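Local coordinates for protein F420-dependent methylenetetrahydromethanopterin dehydrogenase (Methanopyrus kandleri, PDB 1QV9) that catalyses the reversible, coenzyme F420-dependent reduction of methenyl-tetrahydromethanopterin to methylene-tetrahydromethanopterin in methanogenesis from carbon dioxide, at residues I9-N13 against V37-K43; P121-L125 against Y140-L144; G126-F131 against Y230-A235; P73-A77 against G102-K106; E64-I68 against L164-A168. All blocks are in the same frame, centred on the assembly; numbering follows the deposited sequence. Where two conformers were deposited one is given.

Interaction 1: I9-N13 against V37-K43; sequences IKCGN and VVGTSVK
Lys10 and Val38 carry the first backbone hydrogen bond between the segments: Lys10 N donates to Val38 O at 2.9 Å. One step along, Lys10 O receives Thr40 N in a bond that is weak, 3.4 Å long. Past the strands, Gly12 N donates to Ser41 O at 2.9 Å. A CA-H...O contact reinforces the pairing, Ile9 CA lying 3.2 Å from Val38 O, and a second one joins Gly39 CA to Lys10 O; a side chain on Gly39 would run into that same oxygen.

These are neighbouring parallel strands, 4-10 and 33-39, joined by a beta-alpha-beta connection through helix 15-19, and the segments take in their C-terminal ends and the loops beyond. There the second segment folds into a type II' turn from Thr40 to Lys43. With OG1 between the backbone N and the carbonyl carbon (chi1 52°), the Thr40 hydroxyl reaches forward across the turn to donate to Lys43 O at 2.8 Å, and OG1 also lies 3.5 Å from Cys11 SG.

Among the apolar contacts, Ile9 and Val38 share one face of the sheet, where Ile9 CG1 meets Val38 CG2 at 4.2 Å beneath helix 46-63. Lys10 leaves from the other face, its extended chain running to Val37 so that CE lies 3.7 Å from Val37 CG1, while NZ forms a salt bridge with Asp21.

A water joins the strand end to the turn, donating to Lys10 O and accepting from Ser41 N. Beyond the chain, Lys43 NZ pairs with Asp25 of the second subunit, whose strand continues the sheet antiparallel to Val37-Gly39.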
# COMPACT_ATOMS: atom_id res chain seq x y z
N ILE A 9 32.29 3.83 22.30
CA ILE A 9 32.29 2.48 22.87
C ILE A 9 30.89 1.92 22.69
O ILE A 9 29.91 2.58 23.07
CB ILE A 9 32.64 2.52 24.37
CG1 ILE A 9 33.93 3.29 24.60
CG2 ILE A 9 32.72 1.10 24.94
CD1 ILE A 9 34.19 3.60 26.11
N LYS A 10 30.78 0.71 22.13
CA LYS A 10 29.47 0.12 21.85
C LYS A 10 29.34 -1.24 22.52
O LYS A 10 30.07 -2.19 22.17
CB LYS A 10 29.25 -0.05 20.32
CG LYS A 10 29.36 1.24 19.52
CD LYS A 10 29.00 1.08 18.05
CE LYS A 10 29.20 2.42 17.31
NZ LYS A 10 28.58 2.42 15.96
N CYS A 11 28.43 -1.34 23.49
CA CYS A 11 28.16 -2.59 24.20
C CYS A 11 26.66 -2.79 24.21
O CYS A 11 25.91 -1.93 24.72
CB CYS A 11 28.70 -2.53 25.63
SG CYS A 11 30.49 -2.31 25.75
N GLY A 12 26.19 -3.93 23.70
CA GLY A 12 24.76 -4.13 23.60
C GLY A 12 24.33 -3.40 22.33
O GLY A 12 25.19 -2.83 21.66
N ASN A 13 23.06 -3.42 21.98
CA ASN A 13 22.70 -2.67 20.76
C ASN A 13 21.46 -1.84 20.92
O ASN A 13 20.44 -2.28 21.45
CB ASN A 13 22.53 -3.62 19.58
CG ASN A 13 22.38 -2.86 18.25
OD1 ASN A 13 23.24 -2.03 17.88
ND2 ASN A 13 21.28 -3.12 17.55
N VAL A 37 36.43 3.34 17.20
CA VAL A 37 35.22 2.69 17.72
C VAL A 37 35.63 1.34 18.30
O VAL A 37 36.37 0.59 17.66
CB VAL A 37 34.17 2.49 16.59
CG1 VAL A 37 32.89 1.85 17.17
CG2 VAL A 37 33.86 3.82 15.97
N VAL A 38 35.17 1.02 19.51
CA VAL A 38 35.56 -0.26 20.13
C VAL A 38 34.37 -0.81 20.91
O VAL A 38 33.50 -0.05 21.30
CB VAL A 38 36.75 -0.10 21.09
CG1 VAL A 38 37.95 0.43 20.33
CG2 VAL A 38 36.38 0.83 22.27
N GLY A 39 34.32 -2.12 21.13
CA GLY A 39 33.20 -2.64 21.86
C GLY A 39 33.28 -4.14 21.97
O GLY A 39 34.24 -4.76 21.49
N THR A 40 32.27 -4.70 22.62
CA THR A 40 32.17 -6.15 22.83
C THR A 40 30.92 -6.72 22.17
O THR A 40 30.31 -7.67 22.66
CB THR A 40 32.10 -6.47 24.35
OG1 THR A 40 31.07 -5.70 24.94
CG2 THR A 40 33.43 -6.16 25.03
N SER A 41 30.52 -6.11 21.06
CA SER A 41 29.35 -6.53 20.32
C SER A 41 28.10 -6.45 21.21
O SER A 41 27.97 -5.49 21.99
CB SER A 41 29.59 -7.96 19.75
OG SER A 41 28.56 -8.30 18.84
N VAL A 42 27.21 -7.44 21.16
CA VAL A 42 25.96 -7.38 21.92
C VAL A 42 26.10 -7.62 23.43
O VAL A 42 25.16 -7.35 24.19
CB VAL A 42 24.98 -8.45 21.40
CG1 VAL A 42 24.73 -8.29 19.89
CG2 VAL A 42 25.59 -9.79 21.66
N LYS A 43 27.25 -8.11 23.87
CA LYS A 43 27.39 -8.39 25.30
C LYS A 43 27.59 -7.11 26.07
O LYS A 43 28.40 -6.24 25.70
CB LYS A 43 28.52 -9.39 25.54
CG LYS A 43 28.15 -10.80 25.01
CD LYS A 43 29.11 -11.87 25.53
CE LYS A 43 28.80 -13.26 24.94
NZ LYS A 43 27.36 -13.64 25.05
O HOH W 1 30.71 -3.61 19.71
O HOH W 2 27.35 -3.34 19.61

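Interaction 2: P121-L125 against Y140-L144; sequences PDAML and YNADL
Pro121 O lies 3.6 Å from Leu144 CD1, the first touch between the loop that leaves strand 115-119 and helix 134-150, the helix into which that loop leads. The contact thus closes the connection from a sheet strand to helix 134-150, which packs beside helices 197-223 and 227-257. Asp122 sits at the centre of an inverse gamma turn, with Ala123 N bonded weakly back to Pro121 O. Its carboxylate crosses the Leu144 side chain at about a right angle, OD1 coming within 3.3 Å of CD2; the charge itself is taken up elsewhere, OD1 accepting from Gly15 N and OD2 from Thr16 N at the start of helix 15-19. Ala123 supplies the polar link. Its carbonyl O accepts the Tyr140 hydroxyl proton at 2.8 Å, the donor standing 60° out of the carbonyl plane, and the same oxygen lies at the edge of the ring. Leu125 then comes back over the tyrosine. Because CG takes the crowded position between backbone N and carbonyl carbon (chi1 47°), CD2 extends past the ring's rim, 4.0 Å from Tyr140 CD2. The CH-pi contact is left to CB, which stands 3.7 Å from the Tyr140 ring centroid, only 12° off the normal.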
# COMPACT_ATOMS: atom_id res chain seq x y z
N PRO A 121 12.29 6.64 22.09
CA PRO A 121 11.74 5.71 21.09
C PRO A 121 12.68 4.57 20.65
O PRO A 121 12.27 3.71 19.84
CB PRO A 121 11.38 6.60 19.89
CG PRO A 121 11.92 7.97 20.21
CD PRO A 121 12.21 8.05 21.67
N ASP A 122 13.91 4.54 21.18
CA ASP A 122 14.89 3.49 20.82
C ASP A 122 14.55 2.31 21.71
O ASP A 122 15.25 2.01 22.69
CB ASP A 122 16.30 4.00 21.12
CG ASP A 122 17.35 3.35 20.26
OD1 ASP A 122 17.20 2.14 19.98
OD2 ASP A 122 18.35 4.03 19.91
N ALA A 123 13.48 1.63 21.33
CA ALA A 123 12.89 0.57 22.13
C ALA A 123 13.53 -0.81 22.13
O ALA A 123 13.98 -1.30 21.11
CB ALA A 123 11.43 0.43 21.71
N MSE A 124 13.58 -1.44 23.30
CA MSE A 124 14.13 -2.79 23.39
C MSE A 124 13.27 -3.73 22.54
O MSE A 124 12.04 -3.62 22.50
CB MSE A 124 14.12 -3.27 24.85
CG MSE A 124 14.79 -4.61 25.06
SE MSE A 124 14.51 -5.22 26.89
CE MSE A 124 12.98 -6.36 26.60
N LEU A 125 13.92 -4.65 21.84
CA LEU A 125 13.20 -5.58 20.99
C LEU A 125 12.61 -6.79 21.74
O LEU A 125 12.85 -6.94 22.95
CB LEU A 125 14.06 -6.00 19.81
CG LEU A 125 15.50 -6.44 19.97
CD1 LEU A 125 15.62 -7.62 20.90
CD2 LEU A 125 16.03 -6.77 18.57
N TYR A 140 13.92 -5.95 12.72
CA TYR A 140 13.48 -4.95 13.68
C TYR A 140 14.39 -3.73 13.67
O TYR A 140 13.91 -2.60 13.70
CB TYR A 140 13.50 -5.57 15.11
CG TYR A 140 13.11 -4.62 16.21
CD1 TYR A 140 11.79 -4.54 16.62
CD2 TYR A 140 14.06 -3.80 16.83
CE1 TYR A 140 11.40 -3.66 17.67
CE2 TYR A 140 13.69 -2.91 17.86
CZ TYR A 140 12.36 -2.86 18.28
OH TYR A 140 12.02 -2.02 19.32
N ASN A 141 15.70 -3.99 13.68
CA ASN A 141 16.63 -2.86 13.66
C ASN A 141 16.47 -2.04 12.38
O ASN A 141 16.67 -0.82 12.43
CB ASN A 141 18.06 -3.31 13.85
CG ASN A 141 18.35 -3.51 15.31
OD1 ASN A 141 18.26 -4.61 15.84
ND2 ASN A 141 18.64 -2.40 15.99
N ALA A 142 16.14 -2.68 11.26
CA ALA A 142 15.90 -1.91 10.01
C ALA A 142 14.71 -0.98 10.20
O ALA A 142 14.73 0.17 9.80
CB ALA A 142 15.64 -2.88 8.83
N ASP A 143 13.63 -1.48 10.83
CA ASP A 143 12.48 -0.65 11.04
C ASP A 143 12.78 0.48 12.02
O ASP A 143 12.36 1.63 11.77
CB ASP A 143 11.30 -1.50 11.55
CG ASP A 143 10.65 -2.31 10.44
OD1 ASP A 143 10.73 -1.91 9.24
OD2 ASP A 143 10.05 -3.36 10.76
N LEU A 144 13.47 0.16 13.11
CA LEU A 144 13.81 1.19 14.10
C LEU A 144 14.72 2.25 13.47
O LEU A 144 14.51 3.45 13.70
CB LEU A 144 14.45 0.52 15.31
CG LEU A 144 15.01 1.47 16.36
CD1 LEU A 144 13.92 2.37 16.93
CD2 LEU A 144 15.64 0.63 17.51

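Interaction 3: G126-F131 against Y230-A235; sequences GARREF and YVPIVA
Tyr230 and Arg128 lie flat against each other, in a cation-pi stack that joins the loop before helix 134-150 to the long helix 227-257 of the helix bundle. The guanidinium and ring planes are 5° from parallel, and Arg128 CZ stands 3.6 Å from the Tyr230 ring centroid. The bend at chi2 (-73°) folds the arginine so that NE also lies over the ring and CD over its rim, while NE donates to Gly220 O, which helps to fix the rotation of the group. At the ring's edge the Tyr230 hydroxyl donates to Glu130 OE1 at 2.6 Å, on the syn side of the carboxylate. A leucine in place of Tyr230 would probably leave Glu130 without this proton donor and deprive the Arg128 guanidinium of the flat surface it rests on. One turn along the helix, Val234 fills the space beside the loop backbone. Its CB is 3.6 Å from Gly126 CA, where a side chain on the glycine would clash; CG1 faces Arg128 CG. The other methyl, CG2, packs against the Phe131 side chain, whose ring is covered on one face by Ala235 CA and has its CE1 3.5 Å from Ala235 CB.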
# COMPACT_ATOMS: atom_id res chain seq x y z
N GLY A 126 11.85 -7.62 21.02
CA GLY A 126 11.17 -8.78 21.64
C GLY A 126 12.12 -9.95 21.77
O GLY A 126 11.96 -10.98 21.09
N ALA A 127 13.06 -9.82 22.70
CA ALA A 127 14.13 -10.77 22.88
C ALA A 127 13.86 -12.10 23.58
O ALA A 127 14.47 -12.40 24.60
CB ALA A 127 15.32 -10.05 23.54
N ARG A 128 12.92 -12.86 23.02
CA ARG A 128 12.64 -14.21 23.52
C ARG A 128 13.17 -15.16 22.46
O ARG A 128 12.92 -14.96 21.26
CB ARG A 128 11.15 -14.44 23.70
CG ARG A 128 10.58 -13.80 24.95
CD ARG A 128 11.04 -14.58 26.20
NE ARG A 128 10.22 -14.25 27.36
CZ ARG A 128 10.29 -14.90 28.52
NH1 ARG A 128 9.51 -14.55 29.53
NH2 ARG A 128 11.17 -15.89 28.65
N ARG A 129 13.88 -16.20 22.87
CA ARG A 129 14.44 -17.18 21.94
C ARG A 129 13.46 -17.80 20.92
O ARG A 129 13.83 -18.13 19.79
CB ARG A 129 15.18 -18.30 22.73
CG ARG A 129 15.83 -19.34 21.86
CD ARG A 129 16.67 -20.36 22.67
NE ARG A 129 17.88 -19.76 23.22
CZ ARG A 129 17.98 -19.24 24.44
NH1 ARG A 129 19.13 -18.70 24.84
NH2 ARG A 129 16.95 -19.27 25.27
N GLU A 130 12.21 -17.98 21.32
CA GLU A 130 11.22 -18.58 20.44
C GLU A 130 10.81 -17.68 19.27
O GLU A 130 10.18 -18.15 18.34
CB GLU A 130 9.94 -18.91 21.22
CG GLU A 130 10.13 -19.90 22.38
CD GLU A 130 10.45 -19.25 23.73
OE1 GLU A 130 10.11 -19.87 24.77
OE2 GLU A 130 11.04 -18.14 23.79
N PHE A 131 11.21 -16.42 19.32
CA PHE A 131 10.79 -15.45 18.30
C PHE A 131 11.96 -14.71 17.70
O PHE A 131 12.05 -14.58 16.45
CB PHE A 131 9.88 -14.41 18.96
CG PHE A 131 9.49 -13.28 18.04
CD1 PHE A 131 8.62 -13.51 16.99
CD2 PHE A 131 10.01 -12.00 18.23
CE1 PHE A 131 8.24 -12.47 16.10
CE2 PHE A 131 9.63 -10.96 17.35
CZ PHE A 131 8.76 -11.20 16.31
N TYR A 230 3.70 -15.11 26.07
CA TYR A 230 4.80 -14.18 25.75
C TYR A 230 5.29 -14.22 24.32
O TYR A 230 5.81 -13.21 23.86
CB TYR A 230 6.00 -14.27 26.74
CG TYR A 230 6.82 -15.54 26.78
CD1 TYR A 230 6.88 -16.32 27.96
CD2 TYR A 230 7.62 -15.94 25.71
CE1 TYR A 230 7.71 -17.43 28.04
CE2 TYR A 230 8.46 -17.05 25.78
CZ TYR A 230 8.50 -17.79 26.96
OH TYR A 230 9.34 -18.88 27.05
N VAL A 231 5.17 -15.34 23.60
CA VAL A 231 5.65 -15.33 22.20
C VAL A 231 4.76 -14.34 21.38
O VAL A 231 5.32 -13.47 20.64
CB VAL A 231 5.66 -16.74 21.57
CG1 VAL A 231 6.10 -16.68 20.08
CG2 VAL A 231 6.65 -17.62 22.34
N PRO A 232 3.41 -14.43 21.47
CA PRO A 232 2.54 -13.50 20.74
C PRO A 232 2.81 -12.07 21.21
O PRO A 232 2.82 -11.12 20.40
CB PRO A 232 1.13 -13.93 21.12
CG PRO A 232 1.27 -15.41 21.29
CD PRO A 232 2.62 -15.58 21.99
N ILE A 233 3.03 -11.87 22.51
CA ILE A 233 3.28 -10.54 22.98
C ILE A 233 4.55 -9.93 22.35
O ILE A 233 4.48 -8.79 21.84
CB ILE A 233 3.37 -10.51 24.56
CG1 ILE A 233 1.97 -10.82 25.12
CG2 ILE A 233 3.88 -9.16 25.05
CD1 ILE A 233 1.96 -11.01 26.64
N VAL A 234 5.69 -10.62 22.38
CA VAL A 234 6.88 -9.99 21.81
C VAL A 234 6.72 -9.81 20.29
O VAL A 234 7.24 -8.82 19.74
CB VAL A 234 8.21 -10.72 22.11
CG1 VAL A 234 8.48 -10.69 23.64
CG2 VAL A 234 8.20 -12.12 21.55
N ALA A 235 5.99 -10.70 19.63
CA ALA A 235 5.80 -10.56 18.17
C ALA A 235 4.96 -9.35 17.89
O ALA A 235 5.16 -8.66 16.87
CB ALA A 235 5.12 -11.78 17.59

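Interaction 4: P73-A77 against G102-K106; sequences PNPAA and GLKVK
At the C-terminal edge of the parallel sheet, where neighbouring strands 67-71 and 94-99 give way to loops, Pro75 of the first loop packs against Gly102 of the second. The pyrrolidine ring does the touching: Pro75 CD is 3.6 Å from Gly102 CA, with CB and CG alongside at slightly greater range. A beta carbon on Gly102 would collide with Pro75 CG, so the bare backbone is what permits so close an approach.

Val105 forms the second half of the apolar contact. CG2 reaches Pro75 CB at 4.0 Å and the Pro75-Ala76 peptide, while CG1 meets Ala76 CB at 3.7 Å. Beneath the proline, Ile96 and Leu118 of the sheet continue this packing into the domain.

The first loop is shaped by a type I turn from Asn74 to Ala77, inside which Asn74 makes an Asx turn. With CG anti to the backbone nitrogen (chi1 -163°), its OD1 accepts from Ala76 N at 2.9 Å; the donor lies 44° out of the amide plane. This bond holds the Asn74 side chain near its own turn, and Asn74 N is in turn bonded to Asp99 OD2. On the exposed side Lys104, bent at chi3, has its CE 4.1 Å from Ala76 CB; its NZ stands 4.0 Å from both Asn74 OD1 and Asn74 ND2, too far to count as a bond.

Both segments end as helices begin, Ala77 and Val105 standing at N-cap positions. Loops of this kind, leading from strand ends into helices, line the C-terminal edge of an open parallel alpha/beta sheet.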
# COMPACT_ATOMS: atom_id res chain seq x y z
N PRO A 73 22.08 -0.11 25.42
CA PRO A 73 20.87 -0.10 26.23
C PRO A 73 21.10 0.11 27.72
O PRO A 73 22.18 -0.18 28.27
CB PRO A 73 20.27 -1.48 25.98
CG PRO A 73 20.89 -1.93 24.67
CD PRO A 73 22.28 -1.41 24.76
N ASN A 74 20.04 0.64 28.33
CA ASN A 74 19.93 0.84 29.78
C ASN A 74 21.12 1.27 30.64
O ASN A 74 21.77 0.47 31.26
CB ASN A 74 19.34 -0.44 30.38
CG ASN A 74 18.79 -0.22 31.77
OD1 ASN A 74 18.91 0.87 32.35
ND2 ASN A 74 18.17 -1.26 32.31
N PRO A 75 21.39 2.57 30.67
CA PRO A 75 22.49 3.12 31.47
C PRO A 75 22.41 2.72 32.95
O PRO A 75 23.39 2.82 33.66
CB PRO A 75 22.31 4.62 31.30
CG PRO A 75 21.77 4.72 29.89
CD PRO A 75 20.82 3.59 29.76
N ALA A 76 21.24 2.26 33.40
CA ALA A 76 21.07 1.89 34.81
C ALA A 76 21.41 0.43 35.13
O ALA A 76 21.52 0.06 36.30
CB ALA A 76 19.65 2.20 35.28
N ALA A 77 21.59 -0.39 34.09
CA ALA A 77 21.92 -1.81 34.26
C ALA A 77 23.35 -1.96 34.81
O ALA A 77 24.17 -1.04 34.72
CB ALA A 77 21.77 -2.56 32.91
N GLY A 102 17.37 4.67 31.10
CA GLY A 102 18.42 5.51 31.62
C GLY A 102 17.89 6.69 32.45
O GLY A 102 18.66 7.28 33.21
N LEU A 103 16.60 7.04 32.29
CA LEU A 103 16.04 8.17 33.07
C LEU A 103 16.22 7.96 34.56
O LEU A 103 16.35 8.92 35.32
CB LEU A 103 14.55 8.34 32.76
CG LEU A 103 14.32 8.97 31.39
CD1 LEU A 103 12.84 8.82 31.01
CD2 LEU A 103 14.74 10.43 31.41
N LYS A 104 16.21 6.69 34.96
CA LYS A 104 16.40 6.33 36.37
C LYS A 104 17.73 6.82 36.95
O LYS A 104 17.84 7.04 38.17
CB LYS A 104 16.33 4.81 36.52
CG LYS A 104 14.95 4.22 36.30
CD LYS A 104 14.98 2.70 36.24
CE LYS A 104 15.54 2.22 34.90
NZ LYS A 104 15.86 0.79 34.90
N VAL A 105 18.76 6.98 36.12
CA VAL A 105 20.06 7.41 36.63
C VAL A 105 20.52 8.77 36.10
O VAL A 105 21.71 9.08 36.08
CB VAL A 105 21.15 6.32 36.39
CG1 VAL A 105 20.83 5.10 37.23
CG2 VAL A 105 21.19 5.90 34.90
N LYS A 106 19.56 9.58 35.71
CA LYS A 106 19.86 10.90 35.21
C LYS A 106 20.61 11.69 36.29
O LYS A 106 21.61 12.35 36.02
CB LYS A 106 18.54 11.60 34.85
CG LYS A 106 18.69 12.81 33.97
CD LYS A 106 17.31 13.36 33.51
CE LYS A 106 16.66 14.22 34.59
NZ LYS A 106 17.52 15.36 35.06

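Interaction 5: E64-I68 against L164-A168; sequences EPDFI and LIEKA
Phe67 receives a methyl of Leu164 squarely on its ring: Leu164 CD2 stands 3.8 Å from the ring centroid, 9° off the normal, in a CH-pi contact. The pair belongs to the layered packing of an alpha/beta domain, in which helix 153-169 lies over the start of strand 67-71. Two further residues of the helix approach the ring from its edge. Ile165 CG1 comes in the ring plane and touches Phe67 CZ at 3.9 Å, and the Ala168 methyl is 4.2 Å from Phe67 CD2. One face and part of the rim are therefore covered by three residues of little more than one helical turn. Replacing Phe67 by an alanine would probably open a gap beneath Leu164 and leave Ile165 without the ring edge that it packs on.

CG lies between the backbone nitrogen and the carbonyl carbon (chi1 60°), which sends the aromatic group out from the strand to the helix. The strand itself is fixed by backbone bonds to strand 4-10, Phe67 pairing with Ile7, and Ala6 of that strand also packs on the Phe67 side chain.

Just before the strand, Asp66 comes up beside the last helical residue of the contact. Its CB and Ala168 CB are 3.5 Å apart, a close apolar touch from an otherwise polar residue. The carboxylate is held by the backbone of the neighbouring strand, Lys5 N donating to Asp66 OD1. A water lies 3.0 Å from Ala168 O and 3.2 Å from Asp66 OD2.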
# COMPACT_ATOMS: atom_id res chain seq x y z
N GLU A 64 44.59 10.37 22.44
CA GLU A 64 44.25 11.66 23.04
C GLU A 64 42.91 12.22 22.55
O GLU A 64 42.84 13.30 21.93
CB GLU A 64 45.38 12.68 22.77
CG GLU A 64 46.75 12.15 23.15
CD GLU A 64 47.85 13.20 23.06
OE1 GLU A 64 47.84 14.02 22.12
OE2 GLU A 64 48.73 13.20 23.95
N PRO A 65 41.81 11.48 22.79
CA PRO A 65 40.50 11.95 22.36
C PRO A 65 40.04 13.20 23.12
O PRO A 65 40.42 13.41 24.28
CB PRO A 65 39.59 10.77 22.69
CG PRO A 65 40.23 10.15 23.87
CD PRO A 65 41.71 10.22 23.54
N ASP A 66 39.23 14.02 22.45
CA ASP A 66 38.66 15.22 23.06
C ASP A 66 37.45 14.79 23.90
O ASP A 66 37.12 15.41 24.89
CB ASP A 66 38.30 16.19 21.96
CG ASP A 66 39.52 16.65 21.21
OD1 ASP A 66 39.54 16.55 19.96
OD2 ASP A 66 40.47 17.11 21.88
N PHE A 67 36.78 13.71 23.49
CA PHE A 67 35.66 13.20 24.27
C PHE A 67 35.46 11.73 23.93
O PHE A 67 36.00 11.24 22.92
CB PHE A 67 34.35 14.01 24.05
CG PHE A 67 33.84 14.03 22.62
CD1 PHE A 67 32.89 13.12 22.18
CD2 PHE A 67 34.26 15.01 21.73
CE1 PHE A 67 32.36 13.18 20.91
CE2 PHE A 67 33.73 15.09 20.44
CZ PHE A 67 32.77 14.17 20.01
N ILE A 68 34.77 11.03 24.82
CA ILE A 68 34.46 9.59 24.67
C ILE A 68 32.95 9.42 24.79
O ILE A 68 32.32 10.09 25.60
CB ILE A 68 35.17 8.79 25.75
CG1 ILE A 68 36.68 8.94 25.56
CG2 ILE A 68 34.79 7.29 25.64
CD1 ILE A 68 37.55 8.25 26.57
N LEU A 164 29.48 19.67 19.97
CA LEU A 164 30.56 19.22 20.84
C LEU A 164 31.89 19.16 20.06
O LEU A 164 32.97 19.48 20.60
CB LEU A 164 30.20 17.85 21.41
CG LEU A 164 30.90 17.41 22.69
CD1 LEU A 164 30.58 18.39 23.84
CD2 LEU A 164 30.45 15.99 23.03
N ILE A 165 31.83 18.75 18.80
CA ILE A 165 33.02 18.67 17.96
C ILE A 165 33.59 20.08 17.76
O ILE A 165 34.82 20.24 17.77
CB ILE A 165 32.73 18.01 16.60
CG1 ILE A 165 32.60 16.50 16.83
CG2 ILE A 165 33.85 18.32 15.59
CD1 ILE A 165 31.95 15.79 15.70
N GLU A 166 32.73 21.09 17.61
CA GLU A 166 33.28 22.43 17.43
C GLU A 166 34.04 22.87 18.69
O GLU A 166 35.11 23.49 18.59
CB GLU A 166 32.19 23.42 17.04
CG GLU A 166 31.78 23.24 15.57
CD GLU A 166 32.98 23.26 14.62
OE1 GLU A 166 33.67 24.32 14.53
OE2 GLU A 166 33.26 22.23 13.95
N LYS A 167 33.50 22.54 19.86
CA LYS A 167 34.18 22.86 21.12
C LYS A 167 35.46 22.04 21.35
O LYS A 167 36.44 22.50 21.95
CB LYS A 167 33.23 22.63 22.28
CG LYS A 167 32.01 23.50 22.16
CD LYS A 167 31.06 23.31 23.30
CE LYS A 167 29.88 24.27 23.14
NZ LYS A 167 28.79 24.04 24.13
N ALA A 168 35.43 20.79 20.91
CA ALA A 168 36.58 19.89 21.03
C ALA A 168 37.77 20.50 20.28
O ALA A 168 38.93 20.38 20.72
CB ALA A 168 36.24 18.52 20.44
O HOH W 3 41.82 19.71 20.71

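In the fold
Interaction 1 is the hub of the set. It touches interaction 2, where Asn13 meets Asn141, and interaction 4, where Asn13 O lies 3.3 Å from Pro73 CG; their centres are about 17 and 16 Å from its own. Interaction 5 joins it through the sheet, Ile9 CD1 packing on Ile68 CG2 at 3.8 Å. Interactions 2 and 3 follow one another along one loop, tying it first to helix 134-150 and then to helix 227-257. Interactions 3 and 5, their centres about 40 Å apart, lie on opposite sides of the chain's centre. A magnesium ion lies about 10 Å from the Leu164 side chain of interaction 5.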